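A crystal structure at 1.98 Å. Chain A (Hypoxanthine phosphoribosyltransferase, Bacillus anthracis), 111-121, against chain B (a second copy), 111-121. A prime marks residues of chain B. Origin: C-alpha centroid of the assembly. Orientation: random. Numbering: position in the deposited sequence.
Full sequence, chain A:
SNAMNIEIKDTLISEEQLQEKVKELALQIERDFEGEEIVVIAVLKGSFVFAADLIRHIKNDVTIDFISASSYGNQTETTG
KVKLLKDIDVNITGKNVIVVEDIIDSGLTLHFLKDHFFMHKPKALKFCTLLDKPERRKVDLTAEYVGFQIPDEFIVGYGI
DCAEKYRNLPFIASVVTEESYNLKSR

Chain A, residues 111-121: HFLKDHFFMHK
Chain B, residues 111-121: HFLKDHFFMHK

Two copies of one segment meet about a near-twofold relation, each a helix already under way at 111. His116 faces His116′ at the centre, their CA atoms 7.2 Å apart; Asp115 CA lies 7.6 Å from Met119′ CA, and Met119 CA 7.8 Å from Phe112′ CA, so the register runs antiparallel. The stretches bury 524 Å² between them without one direct hydrogen bond; apolar packing and a shared water do the work.

Along chain B, His111′ (t) makes no contact, but its O accepts Asp115′ N at 3.2 Å, one of the i to i+4 bonds that keep the helix regular. Phe112′ is the first contact residue. Its CA-to-CB bond points sideways, and chi1 of -178° (t) with chi2 of 90° carries the ring to the partner. Met119 CE sits 3.5 Å from the centroid of the Phe112′ ring, 7° off its normal, a CH-pi contact over one face. The same methyl lies 3.2 Å from Phe112′ O, so it touches backbone and ring together. At the ring edge, Phe112′ CZ is 3.9 Å from His120 NE2; these two rings are oblique, with planes at 65°.

Leu113′ (mt) and Lys114′ (all t) make no contact. Asp115′ (m) points toward chain A, and its CB, 3.6 Å from Met119 CE, helps wall the methyl's pocket. His116′ (t, chi2 69°) adds its backbone N, 3.6 Å from Met119 CE. One water bridges the imidazoles, 2.4 Å from His116′ ND1 and 2.9 Å from His116 ND1, giving both nitrogens a polar partner inside the apolar contact. Phe117′ and Phe118′, both m, stay out of it.

Met119′ points toward chain A with rotamer m, t, p (-71°, 177°, 52°), and its methyl repeats the arrangement: Met119′ CE is 3.5 Å from the centroid of the Phe112 ring, 8° off the normal, 3.3 Å from Phe112 O and 3.2 Å from Asp115 CB. The two methionines meet through sulfur, Met119′ SD to Met119 SD at 3.7 Å.

A type I turn spans Phe118′ to Lys121′, with Lys121′ N donating to Phe118′ O at 3.0 Å. His120′ (m, chi2 -109°) presents a ring face to the edge of Phe112: centroids 5.2 Å apart, planes at 78°, Phe112 CZ to His120′ NE2 3.6 Å. Here the symmetry loosens, since the reciprocal pair is oblique. Lys121′ leaves helical geometry with phi/psi of 51/60°; its CA-to-CB bond points sideways, and although the end of its side chain comes nearer to chain A, it makes no contact.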

# COMPACT_ATOMS: atom_id res chain seq x y z
N HIS A 111 -13.36 -14.47 -4.16
CA HIS A 111 -13.38 -15.59 -3.24
C HIS A 111 -12.30 -15.38 -2.13
O HIS A 111 -12.51 -15.68 -0.95
CB HIS A 111 -13.10 -16.89 -3.99
CG HIS A 111 -13.19 -18.10 -3.12
ND1 HIS A 111 -14.39 -18.72 -2.84
CD2 HIS A 111 -12.24 -18.79 -2.45
CE1 HIS A 111 -14.17 -19.75 -2.04
NE2 HIS A 111 -12.88 -19.82 -1.80
N PHE A 112 -11.17 -14.85 -2.55
CA PHE A 112 -10.06 -14.57 -1.64
C PHE A 112 -10.48 -13.40 -0.76
O PHE A 112 -10.30 -13.44 0.44
CB PHE A 112 -8.80 -14.26 -2.43
CG PHE A 112 -7.55 -14.22 -1.59
CD1 PHE A 112 -6.81 -15.38 -1.36
CD2 PHE A 112 -7.12 -13.03 -1.05
CE1 PHE A 112 -5.63 -15.33 -0.60
CE2 PHE A 112 -5.95 -12.97 -0.29
CZ PHE A 112 -5.21 -14.11 -0.06
N LEU A 113 -11.09 -12.36 -1.33
CA LEU A 113 -11.58 -11.25 -0.52
C LEU A 113 -12.61 -11.73 0.51
O LEU A 113 -12.65 -11.25 1.63
CB LEU A 113 -12.15 -10.12 -1.38
CG LEU A 113 -11.13 -9.36 -2.21
CD1 LEU A 113 -11.80 -8.22 -2.93
CD2 LEU A 113 -9.99 -8.85 -1.30
N LYS A 114 -13.44 -12.69 0.13
CA LYS A 114 -14.41 -13.25 1.05
C LYS A 114 -13.75 -13.88 2.27
O LYS A 114 -14.17 -13.66 3.40
CB LYS A 114 -15.26 -14.30 0.32
CG LYS A 114 -16.33 -14.96 1.15
CD LYS A 114 -17.29 -15.69 0.21
CE LYS A 114 -18.29 -16.53 0.94
NZ LYS A 114 -19.34 -17.01 -0.03
N ASP A 115 -12.75 -14.72 2.04
CA ASP A 115 -12.03 -15.31 3.13
C ASP A 115 -11.34 -14.22 3.96
O ASP A 115 -11.31 -14.27 5.19
CB ASP A 115 -10.99 -16.29 2.59
CG ASP A 115 -11.60 -17.61 2.15
OD1 ASP A 115 -12.73 -17.93 2.57
OD2 ASP A 115 -10.92 -18.35 1.42
N HIS A 116 -10.78 -13.22 3.28
CA HIS A 116 -10.09 -12.13 4.00
C HIS A 116 -11.07 -11.37 4.92
O HIS A 116 -10.78 -11.13 6.08
CB HIS A 116 -9.44 -11.16 3.00
CG HIS A 116 -8.86 -9.92 3.64
ND1 HIS A 116 -7.73 -9.95 4.42
CD2 HIS A 116 -9.24 -8.63 3.58
CE1 HIS A 116 -7.43 -8.73 4.81
NE2 HIS A 116 -8.33 -7.90 4.30
N PHE A 117 -12.23 -10.99 4.40
CA PHE A 117 -13.23 -10.29 5.22
C PHE A 117 -13.75 -11.17 6.34
O PHE A 117 -13.98 -10.66 7.45
CB PHE A 117 -14.37 -9.72 4.39
CG PHE A 117 -13.94 -8.60 3.46
CD1 PHE A 117 -13.15 -7.55 3.93
CD2 PHE A 117 -14.31 -8.61 2.12
CE1 PHE A 117 -12.74 -6.53 3.07
CE2 PHE A 117 -13.93 -7.57 1.27
CZ PHE A 117 -13.14 -6.53 1.74
N PHE A 118 -13.95 -12.46 6.09
CA PHE A 118 -14.38 -13.34 7.17
C PHE A 118 -13.42 -13.35 8.36
O PHE A 118 -13.84 -13.49 9.50
CB PHE A 118 -14.75 -14.77 6.72
CG PHE A 118 -16.19 -14.90 6.25
CD1 PHE A 118 -17.23 -14.41 7.04
CD2 PHE A 118 -16.52 -15.54 5.05
CE1 PHE A 118 -18.56 -14.52 6.63
CE2 PHE A 118 -17.85 -15.65 4.64
CZ PHE A 118 -18.86 -15.13 5.43
N MET A 119 -12.13 -13.10 8.11
CA MET A 119 -11.17 -13.04 9.19
C MET A 119 -11.43 -11.87 10.15
O MET A 119 -10.94 -11.87 11.27
CB MET A 119 -9.73 -12.95 8.65
CG MET A 119 -9.23 -14.22 8.02
SD MET A 119 -7.54 -14.14 7.33
CE MET A 119 -6.64 -13.39 8.70
N HIS A 120 -12.13 -10.85 9.67
CA HIS A 120 -12.52 -9.69 10.50
C HIS A 120 -13.79 -9.98 11.35
O HIS A 120 -14.25 -9.12 12.11
CB HIS A 120 -12.76 -8.50 9.57
CG HIS A 120 -11.51 -7.90 9.01
ND1 HIS A 120 -11.27 -6.54 9.04
CD2 HIS A 120 -10.41 -8.46 8.45
CE1 HIS A 120 -10.07 -6.29 8.51
NE2 HIS A 120 -9.53 -7.45 8.17
N LYS A 121 -14.37 -11.17 11.19
CA LYS A 121 -15.58 -11.62 11.92
C LYS A 121 -16.79 -10.67 11.78
O LYS A 121 -17.31 -10.16 12.77
CB LYS A 121 -15.26 -11.89 13.38
CG LYS A 121 -14.08 -12.86 13.56
CD LYS A 121 -13.88 -13.18 15.01
CE LYS A 121 -12.70 -14.16 15.23
NZ LYS A 121 -12.56 -14.52 16.69
N HIS B 111 -1.15 -14.52 14.93
CA HIS B 111 -2.16 -15.56 14.72
C HIS B 111 -3.05 -15.13 13.55
O HIS B 111 -3.53 -15.95 12.76
CB HIS B 111 -3.01 -15.73 15.98
CG HIS B 111 -3.91 -16.92 15.95
ND1 HIS B 111 -5.14 -16.90 15.33
CD2 HIS B 111 -3.77 -18.15 16.49
CE1 HIS B 111 -5.72 -18.08 15.48
NE2 HIS B 111 -4.90 -18.86 16.17
N PHE B 112 -3.25 -13.83 13.44
CA PHE B 112 -4.08 -13.29 12.37
C PHE B 112 -3.30 -13.44 11.08
O PHE B 112 -3.81 -13.95 10.08
CB PHE B 112 -4.41 -11.82 12.65
CG PHE B 112 -5.32 -11.17 11.63
CD1 PHE B 112 -6.70 -11.20 11.78
CD2 PHE B 112 -4.79 -10.51 10.54
CE1 PHE B 112 -7.52 -10.59 10.86
CE2 PHE B 112 -5.61 -9.90 9.62
CZ PHE B 112 -6.98 -9.94 9.78
N LEU B 113 -2.04 -13.01 11.10
CA LEU B 113 -1.19 -13.13 9.93
C LEU B 113 -1.08 -14.59 9.50
O LEU B 113 -1.02 -14.91 8.32
CB LEU B 113 0.18 -12.52 10.18
CG LEU B 113 0.25 -11.00 10.28
CD1 LEU B 113 1.69 -10.60 10.50
CD2 LEU B 113 -0.31 -10.33 9.01
N LYS B 114 -1.05 -15.50 10.48
CA LYS B 114 -0.97 -16.93 10.19
C LYS B 114 -2.18 -17.37 9.34
O LYS B 114 -2.04 -18.11 8.38
CB LYS B 114 -0.92 -17.72 11.50
CG LYS B 114 -1.00 -19.20 11.36
CD LYS B 114 -0.80 -19.90 12.72
CE LYS B 114 -1.32 -21.34 12.69
NZ LYS B 114 -1.28 -21.99 14.06
N ASP B 115 -3.36 -16.90 9.70
CA ASP B 115 -4.55 -17.23 8.92
C ASP B 115 -4.50 -16.64 7.49
O ASP B 115 -4.91 -17.28 6.52
CB ASP B 115 -5.82 -16.80 9.65
CG ASP B 115 -6.17 -17.73 10.80
OD1 ASP B 115 -5.49 -18.76 10.98
OD2 ASP B 115 -7.12 -17.45 11.52
N HIS B 116 -3.96 -15.44 7.37
CA HIS B 116 -3.77 -14.84 6.05
C HIS B 116 -2.86 -15.70 5.18
O HIS B 116 -3.17 -16.02 4.02
CB HIS B 116 -3.17 -13.44 6.19
CG HIS B 116 -2.88 -12.77 4.89
ND1 HIS B 116 -3.88 -12.34 4.04
CD2 HIS B 116 -1.71 -12.44 4.30
CE1 HIS B 116 -3.34 -11.77 2.98
NE2 HIS B 116 -2.02 -11.81 3.11
N PHE B 117 -1.73 -16.10 5.75
CA PHE B 117 -0.82 -16.93 4.97
C PHE B 117 -1.46 -18.27 4.60
O PHE B 117 -1.32 -18.73 3.46
CB PHE B 117 0.51 -17.13 5.68
CG PHE B 117 1.29 -15.86 5.81
CD1 PHE B 117 1.50 -15.05 4.69
CD2 PHE B 117 1.76 -15.45 7.03
CE1 PHE B 117 2.23 -13.87 4.79
CE2 PHE B 117 2.51 -14.27 7.15
CZ PHE B 117 2.74 -13.49 6.03
N PHE B 118 -2.17 -18.89 5.53
CA PHE B 118 -2.82 -20.17 5.23
C PHE B 118 -3.79 -20.05 4.05
O PHE B 118 -3.98 -21.00 3.32
CB PHE B 118 -3.53 -20.79 6.45
CG PHE B 118 -2.60 -21.59 7.33
CD1 PHE B 118 -1.75 -22.55 6.77
CD2 PHE B 118 -2.63 -21.46 8.71
CE1 PHE B 118 -0.91 -23.32 7.57
CE2 PHE B 118 -1.80 -22.24 9.51
CZ PHE B 118 -0.94 -23.17 8.94
N MET B 119 -4.37 -18.87 3.85
CA MET B 119 -5.23 -18.67 2.68
C MET B 119 -4.49 -18.89 1.35
O MET B 119 -5.13 -19.15 0.33
CB MET B 119 -5.85 -17.27 2.69
CG MET B 119 -6.91 -17.08 3.77
SD MET B 119 -7.55 -15.39 3.81
CE MET B 119 -7.99 -15.22 2.07
N HIS B 120 -3.17 -18.72 1.33
CA HIS B 120 -2.37 -18.95 0.11
C HIS B 120 -2.03 -20.43 -0.13
O HIS B 120 -1.34 -20.77 -1.08
CB HIS B 120 -1.06 -18.15 0.17
CG HIS B 120 -1.26 -16.67 0.10
ND1 HIS B 120 -0.91 -15.92 -1.00
CD2 HIS B 120 -1.75 -15.79 1.00
CE1 HIS B 120 -1.19 -14.65 -0.79
NE2 HIS B 120 -1.71 -14.54 0.42
N LYS B 121 -2.51 -21.30 0.77
CA LYS B 121 -2.25 -22.74 0.75
C LYS B 121 -0.77 -23.14 0.64
O LYS B 121 -0.36 -23.80 -0.32
CB LYS B 121 -3.11 -23.41 -0.33
CG LYS B 121 -4.62 -23.23 -0.10
CD LYS B 121 -5.44 -23.92 -1.20
CE LYS B 121 -6.93 -23.56 -1.15
NZ LYS B 121 -7.71 -24.15 -2.31
O HOH W 1 -6.28 -12.41 4.39